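Local coordinates for ribosomal protein uL16 3-hydroxylase (Escherichia coli, PDB 4CCL) that is a growth-regulating oxygenase that uses iron and 2-oxoglutarate to hydroxylate an arginine of ribosomal protein uL16, at residues G27-E39 / V86-F100. Numbering follows the deposited sequence.
Sequences GFNNFIDPISPDE and VNHWHEPTAALMRPF
Ile35 CG1 lies over one face of the His90 imidazole, 4.0 Å from the ring centroid and 18° off its normal, a CH-pi contact; Pro92 CD covers the opposite face. With CG anti to the backbone N (chi1 -154°), the ring is carried toward 27-39, and His90 CE1 meets Pro34 O in plane at 3.2 Å. His90 NE2 gives a weak, bent bond to Glu39 OE1 (3.3 Å), the carboxylate turned 61° from the ring. His90 ND1 and Thr93 OG1 are hydrogen-bonded at 3.1 Å, and ND1 also weakly caps Thr93 N, making His90 the N-cap of helix 91-94. Replacing His90 by an alanine would remove the ring, and is likely to leave Glu39 OE1 without this partner, Thr93 N without its cap and a gap beside Ile35. Pro34 CB packs against Pro92 O at 3.4 Å. Farther along, Leu96 CD2 touches two aromatic rings, lying 3.8 Å from Phe28 CZ and 4.1 Å from Phe31 CE1, at the edge of the Phe31 ring. Phe28, Phe31 and Leu96 all reach Ile134 of strand 131-135, while Ile35 and Val86 meet Ile113 of strand 108-116; the loop 27-36 and the helical segment 86-100 thus pack on each other and on the antiparallel sheet of the JmjC (cupin) fold.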
ATOM      1  N   GLY B  27      25.691  -9.335  34.468  1.00 55.74           N
ATOM      2  CA  GLY B  27      24.253  -9.380  34.266  1.00 50.69           C
ATOM      3  C   GLY B  27      23.772 -10.784  34.557  1.00 53.70           C
ATOM      4  O   GLY B  27      22.734 -10.985  35.188  1.00 57.73           O
ATOM      5  N   PHE B  28      24.547 -11.757  34.096  1.00 52.15           N
ATOM      6  CA  PHE B  28      24.363 -13.144  34.483  1.00 56.72           C
ATOM      7  C   PHE B  28      25.547 -13.589  35.331  1.00 65.51           C
ATOM      8  O   PHE B  28      26.700 -13.423  34.930  1.00 71.57           O
ATOM      9  CB  PHE B  28      24.239 -14.042  33.253  1.00 54.50           C
ATOM     10  CG  PHE B  28      23.017 -13.774  32.430  1.00 50.11           C
ATOM     11  CD1 PHE B  28      21.770 -14.192  32.862  1.00 49.15           C
ATOM     12  CD2 PHE B  28      23.114 -13.106  31.220  1.00 43.51           C
ATOM     13  CE1 PHE B  28      20.643 -13.947  32.106  1.00 46.06           C
ATOM     14  CE2 PHE B  28      21.990 -12.860  30.460  1.00 44.87           C
ATOM     15  CZ  PHE B  28      20.753 -13.280  30.903  1.00 42.63           C
ATOM     16  N   ASN B  29      25.258 -14.139  36.506  1.00 71.23           N
ATOM     17  CA  ASN B  29      26.292 -14.695  37.371  1.00 70.79           C
ATOM     18  C   ASN B  29      26.605 -16.128  36.977  1.00 74.76           C
ATOM     19  O   ASN B  29      25.692 -16.909  36.700  1.00 76.22           O
ATOM     20  CB  ASN B  29      25.853 -14.657  38.835  1.00 75.54           C
ATOM     21  CG  ASN B  29      25.625 -13.250  39.342  1.00 85.16           C
ATOM     22  OD1 ASN B  29      26.214 -12.291  38.842  1.00 85.95           O
ATOM     23  ND2 ASN B  29      24.769 -13.119  40.348  1.00 89.95           N
ATOM     24  N   ASN B  30      27.892 -16.466  36.980  1.00 76.65           N
ATOM     25  CA  ASN B  30      28.371 -17.775  36.544  1.00 74.92           C
ATOM     26  C   ASN B  30      27.717 -18.180  35.235  1.00 70.37           C
ATOM     27  O   ASN B  30      26.985 -19.167  35.174  1.00 72.12           O
ATOM     28  CB  ASN B  30      28.094 -18.831  37.616  1.00 79.31           C
ATOM     29  CG  ASN B  30      28.640 -18.438  38.971  1.00 79.74           C
ATOM     30  OD1 ASN B  30      27.886 -18.247  39.924  1.00 82.00           O
ATOM     31  ND2 ASN B  30      29.959 -18.310  39.065  1.00 74.49           N
ATOM     32  N   PHE B  31      27.995 -17.417  34.185  1.00 66.84           N
ATOM     33  CA  PHE B  31      27.279 -17.586  32.932  1.00 60.51           C
ATOM     34  C   PHE B  31      27.734 -18.837  32.197  1.00 67.01           C
ATOM     35  O   PHE B  31      28.914 -19.008  31.893  1.00 66.10           O
ATOM     36  CB  PHE B  31      27.443 -16.351  32.046  1.00 53.42           C
ATOM     37  CG  PHE B  31      26.735 -16.455  30.726  1.00 53.36           C
ATOM     38  CD1 PHE B  31      25.359 -16.306  30.648  1.00 47.54           C
ATOM     39  CD2 PHE B  31      27.444 -16.695  29.561  1.00 55.91           C
ATOM     40  CE1 PHE B  31      24.707 -16.402  29.432  1.00 51.93           C
ATOM     41  CE2 PHE B  31      26.799 -16.790  28.346  1.00 60.20           C
ATOM     42  CZ  PHE B  31      25.430 -16.643  28.281  1.00 51.07           C
ATOM     43  N   ILE B  32      26.774 -19.711  31.923  1.00 67.25           N
ATOM     44  CA  ILE B  32      27.029 -20.938  31.189  1.00 64.57           C
ATOM     45  C   ILE B  32      26.374 -20.822  29.825  1.00 66.21           C
ATOM     46  O   ILE B  32      25.155 -20.681  29.720  1.00 67.64           O
ATOM     47  CB  ILE B  32      26.462 -22.158  31.922  1.00 67.14           C
ATOM     48  CG1 ILE B  32      26.989 -22.199  33.358  1.00 71.87           C
ATOM     49  CG2 ILE B  32      26.816 -23.429  31.172  1.00 70.77           C
ATOM     50  CD1 ILE B  32      26.014 -22.796  34.349  1.00 79.07           C
ATOM     51  N   ASP B  33      27.199 -20.861  28.784  1.00 63.12           N
ATOM     52  CA  ASP B  33      26.721 -20.684  27.422  1.00 66.18           C
ATOM     53  C   ASP B  33      25.711 -21.755  27.033  1.00 66.95           C
ATOM     54  O   ASP B  33      25.926 -22.939  27.285  1.00 71.48           O
ATOM     55  CB  ASP B  33      27.897 -20.677  26.445  1.00 69.96           C
ATOM     56  CG  ASP B  33      28.838 -19.513  26.682  1.00 69.40           C
ATOM     57  OD1 ASP B  33      29.258 -19.309  27.841  1.00 74.51           O
ATOM     58  OD2 ASP B  33      29.150 -18.793  25.713  1.00 69.11           O
ATOM     59  N   PRO B  34      24.595 -21.332  26.422  1.00 61.92           N
ATOM     60  CA  PRO B  34      23.531 -22.258  26.022  1.00 62.01           C
ATOM     61  C   PRO B  34      23.980 -23.167  24.887  1.00 65.16           C
ATOM     62  O   PRO B  34      23.485 -24.286  24.757  1.00 69.57           O
ATOM     63  CB  PRO B  34      22.418 -21.322  25.542  1.00 57.11           C
ATOM     64  CG  PRO B  34      23.124 -20.080  25.119  1.00 53.35           C
ATOM     65  CD  PRO B  34      24.294 -19.940  26.045  1.00 57.64           C
ATOM     66  N   ILE B  35      24.925 -22.689  24.084  1.00 66.55           N
ATOM     67  CA  ILE B  35      25.361 -23.418  22.905  1.00 73.65           C
ATOM     68  C   ILE B  35      26.884 -23.321  22.764  1.00 75.87           C
ATOM     69  O   ILE B  35      27.519 -22.477  23.399  1.00 81.08           O
ATOM     70  CB  ILE B  35      24.629 -22.893  21.641  1.00 72.58           C
ATOM     71  CG1 ILE B  35      24.644 -23.928  20.516  1.00 77.56           C
ATOM     72  CG2 ILE B  35      25.201 -21.560  21.196  1.00 65.08           C
ATOM     73  CD1 ILE B  35      24.038 -23.434  19.219  1.00 76.13           C
ATOM     74  N   SER B  36      27.464 -24.190  21.940  1.00 76.94           N
ATOM     75  CA  SER B  36      28.910 -24.238  21.746  1.00 73.99           C
ATOM     76  C   SER B  36      29.235 -23.834  20.308  1.00 74.57           C
ATOM     77  O   SER B  36      28.377 -23.939  19.433  1.00 79.88           O
ATOM     78  CB  SER B  36      29.445 -25.646  22.035  1.00 72.82           C
ATOM     79  OG  SER B  36      29.428 -26.453  20.869  1.00 70.34           O
ATOM     80  N   PRO B  37      30.462 -23.338  20.066  1.00 69.44           N
ATOM     81  CA  PRO B  37      30.870 -22.911  18.720  1.00 68.15           C
ATOM     82  C   PRO B  37      30.673 -24.000  17.665  1.00 71.00           C
ATOM     83  O   PRO B  37      30.358 -23.699  16.511  1.00 71.97           O
ATOM     84  CB  PRO B  37      32.362 -22.618  18.892  1.00 67.80           C
ATOM     85  CG  PRO B  37      32.498 -22.221  20.315  1.00 64.33           C
ATOM     86  CD  PRO B  37      31.518 -23.084  21.063  1.00 66.92           C
ATOM     87  N   ASP B  38      30.856 -25.252  18.073  1.00 75.27           N
ATOM     88  CA  ASP B  38      30.645 -26.398  17.197  1.00 83.93           C
ATOM     89  C   ASP B  38      29.177 -26.544  16.814  1.00 83.68           C
ATOM     90  O   ASP B  38      28.839 -26.627  15.628  1.00 86.32           O
ATOM     91  CB  ASP B  38      31.147 -27.682  17.862  1.00 92.09           C
ATOM     92  CG  ASP B  38      32.652 -27.826  17.787  1.00102.78           C
ATOM     93  OD1 ASP B  38      33.252 -27.275  16.840  1.00106.46           O
ATOM     94  OD2 ASP B  38      33.234 -28.492  18.667  1.00109.51           O
ATOM     95  N   GLU B  39      28.311 -26.574  17.824  1.00 82.61           N
ATOM     96  CA  GLU B  39      26.871 -26.684  17.607  1.00 83.84           C
ATOM     97  C   GLU B  39      26.385 -25.532  16.737  1.00 78.63           C
ATOM     98  O   GLU B  39      25.481 -25.695  15.914  1.00 78.63           O
ATOM     99  CB  GLU B  39      26.114 -26.671  18.940  1.00 84.39           C
ATOM    100  CG  GLU B  39      26.564 -27.705  19.960  1.00 91.37           C
ATOM    101  CD  GLU B  39      25.921 -27.487  21.320  1.00 97.73           C
ATOM    102  OE1 GLU B  39      24.674 -27.469  21.395  1.00 99.67           O
ATOM    103  OE2 GLU B  39      26.661 -27.318  22.313  1.00 99.66           O
ATOM    104  N   VAL B  86      18.770 -17.919  16.536  1.00 57.99           N
ATOM    105  CA  VAL B  86      19.149 -19.236  17.041  1.00 62.34           C
ATOM    106  C   VAL B  86      18.053 -19.809  17.939  1.00 65.13           C
ATOM    107  O   VAL B  86      17.853 -21.025  17.997  1.00 69.75           O
ATOM    108  CB  VAL B  86      20.491 -19.174  17.806  1.00 65.18           C
ATOM    109  CG1 VAL B  86      20.833 -20.521  18.434  1.00 64.41           C
ATOM    110  CG2 VAL B  86      21.605 -18.731  16.877  1.00 58.84           C
ATOM    111  N   ASN B  87      17.314 -18.922  18.604  1.00 61.33           N
ATOM    112  CA  ASN B  87      16.243 -19.338  19.505  1.00 61.21           C
ATOM    113  C   ASN B  87      15.147 -20.135  18.798  1.00 64.84           C
ATOM    114  O   ASN B  87      14.319 -20.779  19.444  1.00 63.80           O
ATOM    115  CB  ASN B  87      15.644 -18.130  20.233  1.00 56.53           C
ATOM    116  CG  ASN B  87      15.230 -17.024  19.284  1.00 52.32           C
ATOM    117  OD1 ASN B  87      16.025 -16.565  18.464  1.00 66.76           O
ATOM    118  ND2 ASN B  87      13.978 -16.596  19.384  1.00 52.80           N
ATOM    119  N   HIS B  88      15.145 -20.082  17.470  1.00 65.16           N
ATOM    120  CA  HIS B  88      14.234 -20.894  16.675  1.00 69.46           C
ATOM    121  C   HIS B  88      14.679 -22.357  16.665  1.00 74.63           C
ATOM    122  O   HIS B  88      13.870 -23.259  16.877  1.00 83.55           O
ATOM    123  CB  HIS B  88      14.134 -20.360  15.240  1.00 58.38           C
ATOM    124  CG  HIS B  88      13.494 -19.008  15.134  1.00 57.11           C
ATOM    125  ND1 HIS B  88      13.061 -18.481  13.939  1.00 57.98           N
ATOM    126  CD2 HIS B  88      13.217 -18.076  16.081  1.00 65.50           C
ATOM    127  CE1 HIS B  88      12.544 -17.282  14.149  1.00 56.80           C
ATOM    128  NE2 HIS B  88      12.626 -17.014  15.437  1.00 55.17           N
ATOM    129  N   TRP B  89      15.965 -22.584  16.406  1.00 72.53           N
ATOM    130  CA  TRP B  89      16.480 -23.939  16.221  1.00 72.05           C
ATOM    131  C   TRP B  89      17.117 -24.588  17.457  1.00 72.63           C
ATOM    132  O   TRP B  89      17.486 -25.762  17.419  1.00 75.89           O
ATOM    133  CB  TRP B  89      17.482 -23.934  15.065  1.00 68.39           C
ATOM    134  CG  TRP B  89      17.133 -22.918  14.019  1.00 71.44           C
ATOM    135  CD1 TRP B  89      17.576 -21.626  13.946  1.00 72.40           C
ATOM    136  CD2 TRP B  89      16.254 -23.100  12.913  1.00 75.26           C
ATOM    137  NE1 TRP B  89      17.029 -20.997  12.856  1.00 75.25           N
ATOM    138  CE2 TRP B  89      16.204 -21.889  12.196  1.00 76.39           C
ATOM    139  CE3 TRP B  89      15.492 -24.178  12.441  1.00 74.85           C
ATOM    140  CZ2 TRP B  89      15.442 -21.712  11.051  1.00 78.81           C
ATOM    141  CZ3 TRP B  89      14.731 -24.010  11.300  1.00 77.63           C
ATOM    142  CH2 TRP B  89      14.710 -22.787  10.618  1.00 80.87           C
ATOM    143  N   HIS B  90      17.239 -23.830  18.544  1.00 68.53           N
ATOM    144  CA  HIS B  90      17.882 -24.322  19.764  1.00 71.17           C
ATOM    145  C   HIS B  90      17.089 -23.902  21.006  1.00 69.45           C
ATOM    146  O   HIS B  90      16.919 -22.710  21.256  1.00 72.29           O
ATOM    147  CB  HIS B  90      19.317 -23.783  19.845  1.00 73.93           C
ATOM    148  CG  HIS B  90      20.251 -24.635  20.646  1.00 80.28           C
ATOM    149  ND1 HIS B  90      20.781 -24.233  21.854  1.00 83.67           N
ATOM    150  CD2 HIS B  90      20.776 -25.862  20.401  1.00 83.62           C
ATOM    151  CE1 HIS B  90      21.576 -25.176  22.325  1.00 83.25           C
ATOM    152  NE2 HIS B  90      21.591 -26.176  21.458  1.00 85.25           N
ATOM    153  N   GLU B  91      16.609 -24.873  21.779  1.00 69.51           N
ATOM    154  CA  GLU B  91      15.843 -24.579  23.001  1.00 70.75           C
ATOM    155  C   GLU B  91      16.664 -23.916  24.127  1.00 70.42           C
ATOM    156  O   GLU B  91      16.219 -22.916  24.715  1.00 70.98           O
ATOM    157  CB  GLU B  91      15.103 -25.822  23.531  1.00 75.42           C
ATOM    158  CG  GLU B  91      13.880 -26.256  22.737  1.00 89.80           C
ATOM    159  CD  GLU B  91      13.079 -27.335  23.458  1.00104.38           C
ATOM    160  OE1 GLU B  91      13.045 -27.314  24.708  1.00109.39           O
ATOM    161  OE2 GLU B  91      12.490 -28.204  22.779  1.00106.25           O
ATOM    162  N   PRO B  92      17.851 -24.475  24.449  1.00 67.91           N
ATOM    163  CA  PRO B  92      18.665 -23.838  25.492  1.00 65.13           C
ATOM    164  C   PRO B  92      18.974 -22.373  25.193  1.00 66.65           C
ATOM    165  O   PRO B  92      19.043 -21.560  26.114  1.00 64.37           O
ATOM    166  CB  PRO B  92      19.954 -24.665  25.479  1.00 72.08           C
ATOM    167  CG  PRO B  92      19.519 -26.009  25.030  1.00 73.58           C
ATOM    168  CD  PRO B  92      18.447 -25.753  24.009  1.00 71.83           C
ATOM    169  N   THR B  93      19.144 -22.046  23.918  1.00 72.43           N
ATOM    170  CA  THR B  93      19.357 -20.664  23.513  1.00 65.76           C
ATOM    171  C   THR B  93      18.074 -19.868  23.718  1.00 67.77           C
ATOM    172  O   THR B  93      18.110 -18.725  24.176  1.00 69.44           O
ATOM    173  CB  THR B  93      19.829 -20.559  22.045  1.00 61.21           C
ATOM    174  OG1 THR B  93      21.122 -21.162  21.912  1.00 62.27           O
ATOM    175  CG2 THR B  93      19.918 -19.103  21.617  1.00 59.26           C
ATOM    176  N   ALA B  94      16.940 -20.489  23.403  1.00 67.58           N
ATOM    177  CA  ALA B  94      15.641 -19.855  23.599  1.00 58.89           C
ATOM    178  C   ALA B  94      15.444 -19.460  25.055  1.00 62.47           C
ATOM    179  O   ALA B  94      14.813 -18.439  25.346  1.00 65.46           O
ATOM    180  CB  ALA B  94      14.520 -20.776  23.142  1.00 50.88           C
ATOM    181  N   ALA B  95      15.991 -20.264  25.965  1.00 62.73           N
ATOM    182  CA  ALA B  95      15.933 -19.942  27.393  1.00 57.78           C
ATOM    183  C   ALA B  95      16.510 -18.560  27.748  1.00 58.35           C
ATOM    184  O   ALA B  95      16.066 -17.928  28.707  1.00 58.12           O
ATOM    185  CB  ALA B  95      16.610 -21.023  28.213  1.00 61.31           C
ATOM    186  N   LEU B  96      17.491 -18.097  26.976  1.00 59.54           N
ATOM    187  CA  LEU B  96      18.121 -16.797  27.224  1.00 55.97           C
ATOM    188  C   LEU B  96      17.153 -15.619  27.084  1.00 55.24           C
ATOM    189  O   LEU B  96      17.380 -14.552  27.654  1.00 57.40           O
ATOM    190  CB  LEU B  96      19.318 -16.582  26.286  1.00 61.61           C
ATOM    191  CG  LEU B  96      20.732 -16.622  26.873  1.00 67.25           C
ATOM    192  CD1 LEU B  96      21.716 -15.923  25.944  1.00 67.53           C
ATOM    193  CD2 LEU B  96      20.766 -16.001  28.260  1.00 69.97           C
HETATM  194  N   MSE B  97      16.085 -15.817  26.318  1.00 49.87           N
HETATM  195  CA  MSE B  97      15.131 -14.754  26.022  1.00 49.78           C
HETATM  196  C   MSE B  97      14.233 -14.434  27.217  1.00 52.77           C
HETATM  197  O   MSE B  97      13.893 -13.274  27.455  1.00 58.71           O
HETATM  198  CB  MSE B  97      14.276 -15.144  24.812  1.00 58.75           C
HETATM  199  CG  MSE B  97      15.081 -15.470  23.565  1.00 65.87           C
HETATM  200 SE   MSE B  97      15.108 -14.011  22.275  1.00 73.53          SE
HETATM  201  CE  MSE B  97      13.248 -14.077  21.704  1.00116.24           C
ATOM    202  N   ARG B  98      13.864 -15.472  27.964  1.00 57.36           N
ATOM    203  CA  ARG B  98      12.938 -15.354  29.099  1.00 63.31           C
ATOM    204  C   ARG B  98      13.174 -14.215  30.113  1.00 58.11           C
ATOM    205  O   ARG B  98      12.217 -13.559  30.519  1.00 59.84           O
ATOM    206  CB  ARG B  98      12.785 -16.700  29.826  1.00 73.39           C
ATOM    207  CG  ARG B  98      11.833 -17.672  29.142  1.00 88.56           C
ATOM    208  CD  ARG B  98      11.583 -18.917  29.987  1.00102.90           C
ATOM    209  NE  ARG B  98      12.656 -19.903  29.874  1.00109.08           N
ATOM    210  CZ  ARG B  98      13.288 -20.452  30.908  1.00108.62           C
ATOM    211  NH1 ARG B  98      12.961 -20.113  32.148  1.00106.99           N
ATOM    212  NH2 ARG B  98      14.249 -21.343  30.703  1.00108.99           N
ATOM    213  N   PRO B  99      14.433 -13.978  30.533  1.00 54.25           N
ATOM    214  CA  PRO B  99      14.660 -12.886  31.491  1.00 49.83           C
ATOM    215  C   PRO B  99      14.263 -11.496  30.979  1.00 50.66           C
ATOM    216  O   PRO B  99      14.090 -10.581  31.782  1.00 56.41           O
ATOM    217  CB  PRO B  99      16.173 -12.942  31.728  1.00 40.85           C
ATOM    218  CG  PRO B  99      16.539 -14.351  31.463  1.00 39.59           C
ATOM    219  CD  PRO B  99      15.648 -14.793  30.345  1.00 40.25           C
ATOM    220  N   PHE B 100      14.117 -11.346  29.669  1.00 49.75           N
ATOM    221  CA  PHE B 100      13.862 -10.036  29.072  1.00 48.65           C
ATOM    222  C   PHE B 100      12.377  -9.701  28.921  1.00 46.24           C
ATOM    223  O   PHE B 100      12.016  -8.693  28.322  1.00 45.89           O
ATOM    224  CB  PHE B 100      14.619  -9.887  27.752  1.00 40.09           C
ATOM    225  CG  PHE B 100      16.113  -9.879  27.920  1.00 48.18           C
ATOM    226  CD1 PHE B 100      16.787  -8.708  28.230  1.00 47.78           C
ATOM    227  CD2 PHE B 100      16.840 -11.050  27.789  1.00 51.81           C
ATOM    228  CE1 PHE B 100      18.157  -8.703  28.393  1.00 35.36           C
ATOM    229  CE2 PHE B 100      18.212 -11.051  27.950  1.00 43.74           C
ATOM    230  CZ  PHE B 100      18.871  -9.876  28.251  1.00 37.60           C
TER